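Local coordinates for putative cell adhesion protein (Parabacteroides distasonis, PDB 3LIU), which probably serves as a fimbrillin-type building block of cell-surface pili that help this human gut bacterium adhere, at residues A101-K104 with D108-E111; V134-V137 with T141-I144; G221-D226 with V354-K359. All coordinates share one frame; numbering follows the deposited sequence.

Along the chain the three contacts follow one another without interleaving; in space they go 2, 1, 3 from the outer end of this elongated, strand-rich subunit to its middle. The centre of contact 2 lies about 32 Å, and that of contact 1 about 21 Å, from the centre of the chain; both fall in the FimA family region. Contact 3, centred about 6 Å from the chain centre, brings together pieces 128 residues apart. Strand 82-90 ties the first two: F109 packs on it and strand 127-136 pairs with it. Contacts 1 and 3 meet through a salt bridge, E111 OE1 to K225 NZ at 3.0 Å, which joins the short-helix region to the middle of the molecule.

Contact 1: residues A101-K104 with D108-E111; sequences AKAK and DFIE
The phenyl ring of F109 meets A103 at its rim: the methyl CB of A103 sits close to the ring plane, 4.1 Å from CD2 of F109, and does not lie over a face. The same phenylalanine also touches V87 and V89 of strand 82-90. A closer approach comes at the root of the side chain, where CB of A103 is 3.7 Å from CB of F109 and 3.8 Å from its CA. With CG set opposite the backbone N (chi1 -178°), the ring swings out past the alanine, leaving the methyl against the first carbon of the side chain and the near edge of the ring. These two residues are where the two segments come nearest, their CA atoms 5.1 Å apart. Structurally this is a short connection between two consecutive helices, 94-101 and 106-110, in a protein that is otherwise almost all strand and loop; A103 sits in the connection and F109 in the second helix. No hydrogen bond crosses the contact, so it rests on apolar packing, and both residues are buried. D108 is marginal by comparison, its carbonyl carbon 4.4 Å from CB of A103 and its carboxylate on the exposed side. The polar work at this helix is done by its neighbours: D105 OD2 accepts D108 N, while T112 OG1 is hydrogen-bonded to the carbonyl oxygens of both D108 and F109.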
loop_
_atom_site.group_PDB
_atom_site.type_symbol
_atom_site.label_atom_id
_atom_site.label_comp_id
_atom_site.label_asym_id
_atom_site.label_seq_id
_atom_site.Cartn_x
_atom_site.Cartn_y
_atom_site.Cartn_z
ATOM N N ALA A 101 -2.349 -11.175 -18.958
ATOM C CA ALA A 101 -2.172 -12.192 -19.982
ATOM C C ALA A 101 -2.194 -11.555 -21.395
ATOM O O ALA A 101 -1.718 -12.158 -22.354
ATOM C CB ALA A 101 -3.213 -13.277 -19.852
ATOM N N LYS A 102 -2.721 -10.334 -21.516
ATOM C CA LYS A 102 -2.709 -9.641 -22.795
ATOM C C LYS A 102 -1.476 -8.774 -23.014
ATOM O O LYS A 102 -1.297 -8.283 -24.111
ATOM C CB LYS A 102 -3.972 -8.782 -22.947
ATOM C CG LYS A 102 -5.274 -9.557 -23.035
ATOM C CD LYS A 102 -6.490 -8.664 -22.723
ATOM C CE LYS A 102 -7.786 -9.193 -23.359
ATOM N NZ LYS A 102 -8.930 -8.214 -23.158
ATOM N N ALA A 103 -0.616 -8.600 -22.011
ATOM C CA ALA A 103 0.665 -7.903 -22.205
ATOM C C ALA A 103 1.507 -8.476 -23.359
ATOM O O ALA A 103 1.653 -9.701 -23.509
ATOM C CB ALA A 103 1.524 -7.932 -20.920
ATOM N N LYS A 104 2.106 -7.582 -24.127
ATOM C CA LYS A 104 2.955 -7.980 -25.236
ATOM C C LYS A 104 4.438 -7.749 -24.981
ATOM O O LYS A 104 5.270 -8.066 -25.821
ATOM C CB LYS A 104 2.513 -7.256 -26.504
ATOM C CG LYS A 104 1.175 -7.724 -26.996
ATOM C CD LYS A 104 1.185 -9.235 -27.279
ATOM C CE LYS A 104 -0.171 -9.709 -27.809
ATOM N NZ LYS A 104 -0.433 -11.107 -27.385
ATOM N N ASP A 108 4.443 -3.052 -20.514
ATOM C CA ASP A 108 2.966 -3.084 -20.375
ATOM C C ASP A 108 2.542 -4.017 -19.240
ATOM O O ASP A 108 1.599 -3.717 -18.523
ATOM C CB ASP A 108 2.246 -3.476 -21.681
ATOM C CG ASP A 108 2.359 -2.375 -22.751
ATOM O OD1 ASP A 108 1.984 -1.268 -22.397
ATOM O OD2 ASP A 108 2.824 -2.589 -23.909
ATOM N N PHE A 109 3.275 -5.118 -19.050
ATOM C CA PHE A 109 2.927 -6.061 -17.981
ATOM C C PHE A 109 3.032 -5.330 -16.629
ATOM O O PHE A 109 2.060 -5.228 -15.904
ATOM C CB PHE A 109 3.806 -7.321 -18.077
ATOM C CG PHE A 109 3.508 -8.376 -17.044
ATOM C CD1 PHE A 109 4.039 -8.291 -15.766
ATOM C CD2 PHE A 109 2.769 -9.482 -17.374
ATOM C CE1 PHE A 109 3.756 -9.264 -14.797
ATOM C CE2 PHE A 109 2.502 -10.456 -16.454
ATOM C CZ PHE A 109 2.995 -10.340 -15.145
ATOM N N ILE A 110 4.189 -4.767 -16.323
ATOM C CA ILE A 110 4.457 -4.257 -14.968
ATOM C C ILE A 110 3.681 -2.940 -14.708
ATOM O O ILE A 110 3.366 -2.608 -13.563
ATOM C CB ILE A 110 5.990 -4.098 -14.666
ATOM C CG1 ILE A 110 6.590 -2.929 -15.448
ATOM C CG2 ILE A 110 6.725 -5.416 -14.933
ATOM C CD1 ILE A 110 8.124 -2.635 -15.092
ATOM N N GLU A 111 3.380 -2.213 -15.786
ATOM C CA GLU A 111 2.539 -0.993 -15.727
ATOM C C GLU A 111 1.046 -1.266 -15.609
ATOM O O GLU A 111 0.284 -0.310 -15.466
ATOM C CB GLU A 111 2.790 -0.092 -16.947
ATOM C CG GLU A 111 4.154 0.610 -16.921
ATOM C CD GLU A 111 4.167 1.775 -15.902
ATOM O OE1 GLU A 111 3.114 2.410 -15.609
ATOM O OE2 GLU A 111 5.241 2.043 -15.360
#

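Contact 2: residues V134-V137 with T141-I144; sequences VTLV and TNYI
Strands 127-136 and 141-144 form a beta arch: the chain turns back after V137, and the two strands face each other through side chains instead of pairing with each other. Their short segments run nearly antiparallel, at 161°, with axes 8.5 Å apart, and the partners differ, strand 127-136 pairing with 82-90 and 172-185, strand 141-144 with 16-24 and 158-162. N142 bridges the gap. Its CG stands opposite the carbonyl carbon (chi1 -66°), which sends the amide across to the backbone of V137, where it reads both polar groups: V137 N gives a hydrogen bond to OD1 of N142 at 2.9 Å, almost straight at 176°, and ND2 of N142 donates to V137 O at 3.0 Å. The second bond lands on a lone pair in the carbonyl plane and lies close to the plane of the asparagine amide; in the first, the donor is tilted somewhat from the OD1 carbonyl plane. Beside the amide stem, CD2 of L136 packs 3.8 Å from CB of N142. Farther along, CD1 of I144 and CG2 of V134 touch at 4.2 Å, and both L136 and I144 pack on L19 of strand 16-24. OD1 accepting from V137 N and ND2 donating to both V137 O and Q18 O probably fix the orientation of the buried amide, and tie the turn's first residue to the facing strand.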
loop_
_atom_site.group_PDB
_atom_site.type_symbol
_atom_site.label_atom_id
_atom_site.label_comp_id
_atom_site.label_asym_id
_atom_site.label_seq_id
_atom_site.Cartn_x
_atom_site.Cartn_y
_atom_site.Cartn_z
ATOM N N VAL A 134 16.934 -14.308 -17.253
ATOM C CA VAL A 134 17.383 -15.689 -17.280
ATOM C C VAL A 134 17.541 -16.204 -18.710
ATOM O O VAL A 134 16.957 -15.660 -19.660
ATOM C CB VAL A 134 16.390 -16.615 -16.533
ATOM C CG1 VAL A 134 16.262 -16.185 -15.076
ATOM C CG2 VAL A 134 15.029 -16.660 -17.241
ATOM N N THR A 135 18.335 -17.251 -18.870
ATOM C CA THR A 135 18.403 -17.953 -20.163
ATOM C C THR A 135 17.777 -19.331 -20.019
ATOM O O THR A 135 18.268 -20.184 -19.277
ATOM C CB THR A 135 19.833 -18.016 -20.699
ATOM O OG1 THR A 135 20.308 -16.678 -20.813
ATOM C CG2 THR A 135 19.901 -18.732 -22.095
ATOM N N LEU A 136 16.655 -19.514 -20.704
ATOM C CA LEU A 136 15.917 -20.773 -20.661
ATOM C C LEU A 136 16.538 -21.736 -21.665
ATOM O O LEU A 136 16.745 -21.387 -22.817
ATOM C CB LEU A 136 14.413 -20.530 -20.950
ATOM C CG LEU A 136 13.676 -19.562 -19.988
ATOM C CD1 LEU A 136 12.320 -19.054 -20.537
ATOM C CD2 LEU A 136 13.497 -20.170 -18.598
ATOM N N VAL A 137 16.837 -22.949 -21.214
ATOM C CA VAL A 137 17.472 -23.975 -22.045
ATOM C C VAL A 137 16.388 -24.795 -22.725
ATOM O O VAL A 137 15.376 -25.160 -22.114
ATOM C CB VAL A 137 18.390 -24.868 -21.191
ATOM C CG1 VAL A 137 18.940 -26.040 -21.999
ATOM C CG2 VAL A 137 19.512 -24.032 -20.646
ATOM N N THR A 141 13.393 -29.048 -18.399
ATOM C CA THR A 141 12.745 -28.301 -17.342
ATOM C C THR A 141 13.678 -27.209 -16.745
ATOM O O THR A 141 14.718 -27.517 -16.157
ATOM C CB THR A 141 12.180 -29.234 -16.243
ATOM O OG1 THR A 141 11.199 -30.104 -16.820
ATOM C CG2 THR A 141 11.509 -28.405 -15.121
ATOM N N ASN A 142 13.308 -25.940 -16.921
ATOM C CA ASN A 142 14.043 -24.843 -16.294
ATOM C C ASN A 142 13.409 -24.483 -14.959
ATOM O O ASN A 142 12.188 -24.300 -14.874
ATOM C CB ASN A 142 14.073 -23.596 -17.168
ATOM C CG ASN A 142 14.857 -23.802 -18.430
ATOM O OD1 ASN A 142 16.067 -23.550 -18.471
ATOM N ND2 ASN A 142 14.184 -24.255 -19.468
ATOM N N TYR A 143 14.249 -24.345 -13.937
ATOM C CA TYR A 143 13.764 -23.987 -12.619
ATOM C C TYR A 143 14.202 -22.563 -12.259
ATOM O O TYR A 143 15.332 -22.150 -12.568
ATOM C CB TYR A 143 14.316 -24.978 -11.588
ATOM C CG TYR A 143 13.820 -26.392 -11.734
ATOM C CD1 TYR A 143 12.551 -26.728 -11.314
ATOM C CD2 TYR A 143 14.637 -27.389 -12.254
ATOM C CE1 TYR A 143 12.081 -27.995 -11.440
ATOM C CE2 TYR A 143 14.177 -28.676 -12.377
ATOM C CZ TYR A 143 12.885 -28.963 -11.968
ATOM O OH TYR A 143 12.361 -30.218 -12.055
ATOM N N ILE A 144 13.301 -21.813 -11.626
ATOM C CA ILE A 144 13.644 -20.536 -11.037
ATOM C C ILE A 144 13.271 -20.549 -9.577
ATOM O O ILE A 144 12.079 -20.632 -9.201
ATOM C CB ILE A 144 12.961 -19.368 -11.760
ATOM C CG1 ILE A 144 13.413 -19.344 -13.223
ATOM C CG2 ILE A 144 13.253 -18.039 -11.022
ATOM C CD1 ILE A 144 12.709 -18.280 -14.092
#

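Contact 3: residues G221-D226 with V354-K359; sequences GTIEKD and VQRNYK
One hydrogen bond joins G221 and R356 directly: NH1 of R356 donates to O of G221 at 2.8 Å, with an N-H...O angle of 159°. The donor lies in the carbonyl plane, on a lone pair, and the oxygen in turn sits near the guanidinium plane, so the bond meets the group at its edge. R356 CD comes 3.3 Å from the same oxygen, bringing the aliphatic part of the arginine up to the glycine carbonyl. Further hydrogen bonds come from outside: E286 links both segments through its carboxylate, OE1 accepting I223 N and OE2 accepting R356 N, and W220 NE1 donates to R356 O. Van der Waals packing comes from I223, whose CD1 lies over one face of the guanidinium, nearest NE of R356 at 3.7 Å and displaced toward the rim. CG2 of I223 is 3.8 Å from NH1 of R356, and the two side chains cross at about a right angle. A bend in the arginine chain (chi3 -74°) turns the flat group so that its edge faces G221 and its face meets the isoleucine. In the fold, 221-226 belongs to the long connection between strands 193-213 and 238-240, while 354-359 leads into strand 358-366, which runs parallel to 172-185 and antiparallel to 383-391; the contact therefore fastens a loop to the entrance of a strand. Charge is met by strand 172-185: NH2 of R356 forms a salt bridge with OD1 of D174, which gives the buried positive charge a counter-ion.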
loop_
_atom_site.group_PDB
_atom_site.type_symbol
_atom_site.label_atom_id
_atom_site.label_comp_id
_atom_site.label_asym_id
_atom_site.label_seq_id
_atom_site.Cartn_x
_atom_site.Cartn_y
_atom_site.Cartn_z
ATOM N N GLY A 221 10.899 -1.441 -5.923
ATOM C CA GLY A 221 10.923 -0.173 -6.621
ATOM C C GLY A 221 9.545 0.484 -6.623
ATOM O O GLY A 221 8.523 -0.141 -6.344
ATOM N N THR A 222 9.532 1.762 -6.949
ATOM C CA THR A 222 8.302 2.535 -6.971
ATOM C C THR A 222 7.334 1.992 -8.020
ATOM O O THR A 222 7.742 1.577 -9.119
ATOM C CB THR A 222 8.584 4.054 -7.154
ATOM O OG1 THR A 222 7.343 4.761 -7.089
ATOM C CG2 THR A 222 9.246 4.363 -8.484
ATOM N N ILE A 223 6.063 1.926 -7.623
ATOM C CA ILE A 223 4.970 1.463 -8.449
ATOM C C ILE A 223 3.829 2.489 -8.433
ATOM O O ILE A 223 2.722 2.220 -8.889
ATOM C CB ILE A 223 4.416 0.086 -7.967
ATOM C CG1 ILE A 223 4.100 0.126 -6.480
ATOM C CG2 ILE A 223 5.408 -1.051 -8.360
ATOM C CD1 ILE A 223 3.474 -1.166 -5.877
ATOM N N GLU A 224 4.094 3.645 -7.846
ATOM C CA GLU A 224 3.127 4.732 -7.747
ATOM C C GLU A 224 2.694 5.202 -9.115
ATOM O O GLU A 224 3.525 5.362 -10.022
ATOM C CB GLU A 224 3.760 5.942 -7.021
ATOM C CG GLU A 224 2.787 7.145 -6.817
ATOM C CD GLU A 224 3.407 8.282 -6.007
ATOM O OE1 GLU A 224 4.600 8.196 -5.686
ATOM O OE2 GLU A 224 2.689 9.246 -5.654
ATOM N N LYS A 225 1.404 5.480 -9.250
ATOM C CA LYS A 225 0.868 6.105 -10.464
ATOM C C LYS A 225 0.840 7.617 -10.299
ATOM O O LYS A 225 0.325 8.128 -9.299
ATOM C CB LYS A 225 -0.559 5.656 -10.716
ATOM C CG LYS A 225 -0.754 4.223 -11.212
ATOM C CD LYS A 225 0.103 3.885 -12.441
ATOM C CE LYS A 225 -0.467 2.656 -13.171
ATOM N NZ LYS A 225 0.407 2.158 -14.263
ATOM N N ASP A 226 1.396 8.329 -11.283
ATOM C CA ASP A 226 1.225 9.763 -11.361
ATOM C C ASP A 226 -0.239 10.069 -11.597
ATOM O O ASP A 226 -0.927 9.325 -12.294
ATOM C CB ASP A 226 2.021 10.349 -12.518
ATOM C CG ASP A 226 3.480 10.335 -12.285
ATOM O OD1 ASP A 226 3.944 10.033 -11.182
ATOM O OD2 ASP A 226 4.185 10.664 -13.223
ATOM N N VAL A 354 4.093 7.801 1.588
ATOM C CA VAL A 354 3.550 6.452 1.618
ATOM C C VAL A 354 4.158 5.583 0.532
ATOM O O VAL A 354 3.902 5.777 -0.651
ATOM C CB VAL A 354 1.994 6.459 1.501
ATOM C CG1 VAL A 354 1.424 5.044 1.560
ATOM C CG2 VAL A 354 1.380 7.364 2.584
ATOM N N GLN A 355 4.960 4.601 0.964
ATOM C CA GLN A 355 5.669 3.731 0.057
ATOM C C GLN A 355 5.303 2.296 0.395
ATOM O O GLN A 355 4.929 1.992 1.529
ATOM C CB GLN A 355 7.165 3.940 0.150
ATOM C CG GLN A 355 7.599 5.346 -0.146
ATOM C CD GLN A 355 9.129 5.499 -0.040
ATOM O OE1 GLN A 355 9.853 4.579 -0.343
ATOM N NE2 GLN A 355 9.598 6.650 0.401
ATOM N N ARG A 356 5.449 1.435 -0.603
ATOM C CA ARG A 356 4.944 0.061 -0.550
ATOM C C ARG A 356 5.672 -0.794 0.513
ATOM O O ARG A 356 6.855 -0.613 0.771
ATOM C CB ARG A 356 5.118 -0.585 -1.922
ATOM C CG ARG A 356 6.619 -0.851 -2.262
ATOM C CD ARG A 356 6.868 -1.181 -3.734
ATOM N NE ARG A 356 6.428 -2.510 -4.035
ATOM C CZ ARG A 356 6.861 -3.259 -5.061
ATOM N NH1 ARG A 356 7.733 -2.805 -5.943
ATOM N NH2 ARG A 356 6.381 -4.497 -5.203
ATOM N N ASN A 357 4.924 -1.725 1.089
ATOM C CA ASN A 357 5.459 -2.799 1.922
ATOM C C ASN A 357 6.120 -2.311 3.221
ATOM O O ASN A 357 7.065 -2.922 3.706
ATOM C CB ASN A 357 6.427 -3.668 1.118
ATOM C CG ASN A 357 6.546 -5.078 1.697
ATOM O OD1 ASN A 357 5.553 -5.701 2.051
ATOM N ND2 ASN A 357 7.750 -5.570 1.789
ATOM N N TYR A 358 5.625 -1.184 3.730
ATOM C CA TYR A 358 5.972 -0.655 5.038
ATOM C C TYR A 358 4.737 -0.542 5.872
ATOM O O TYR A 358 3.648 -0.347 5.362
ATOM C CB TYR A 358 6.585 0.750 4.938
ATOM C CG TYR A 358 7.965 0.798 4.324
ATOM C CD1 TYR A 358 9.085 0.366 5.031
ATOM C CD2 TYR A 358 8.145 1.251 3.031
ATOM C CE1 TYR A 358 10.356 0.430 4.457
ATOM C CE2 TYR A 358 9.391 1.276 2.441
ATOM C CZ TYR A 358 10.497 0.890 3.167
ATOM O OH TYR A 358 11.724 0.949 2.575
ATOM N N LYS A 359 4.922 -0.665 7.180
ATOM C CA LYS A 359 3.881 -0.448 8.142
ATOM C C LYS A 359 4.171 0.904 8.768
ATOM O O LYS A 359 5.307 1.178 9.171
ATOM C CB LYS A 359 3.916 -1.491 9.225
ATOM C CG LYS A 359 3.486 -2.845 8.800
ATOM C CD LYS A 359 2.965 -3.588 10.004
ATOM C CE LYS A 359 2.384 -4.886 9.605
ATOM N NZ LYS A 359 1.489 -5.452 10.650
#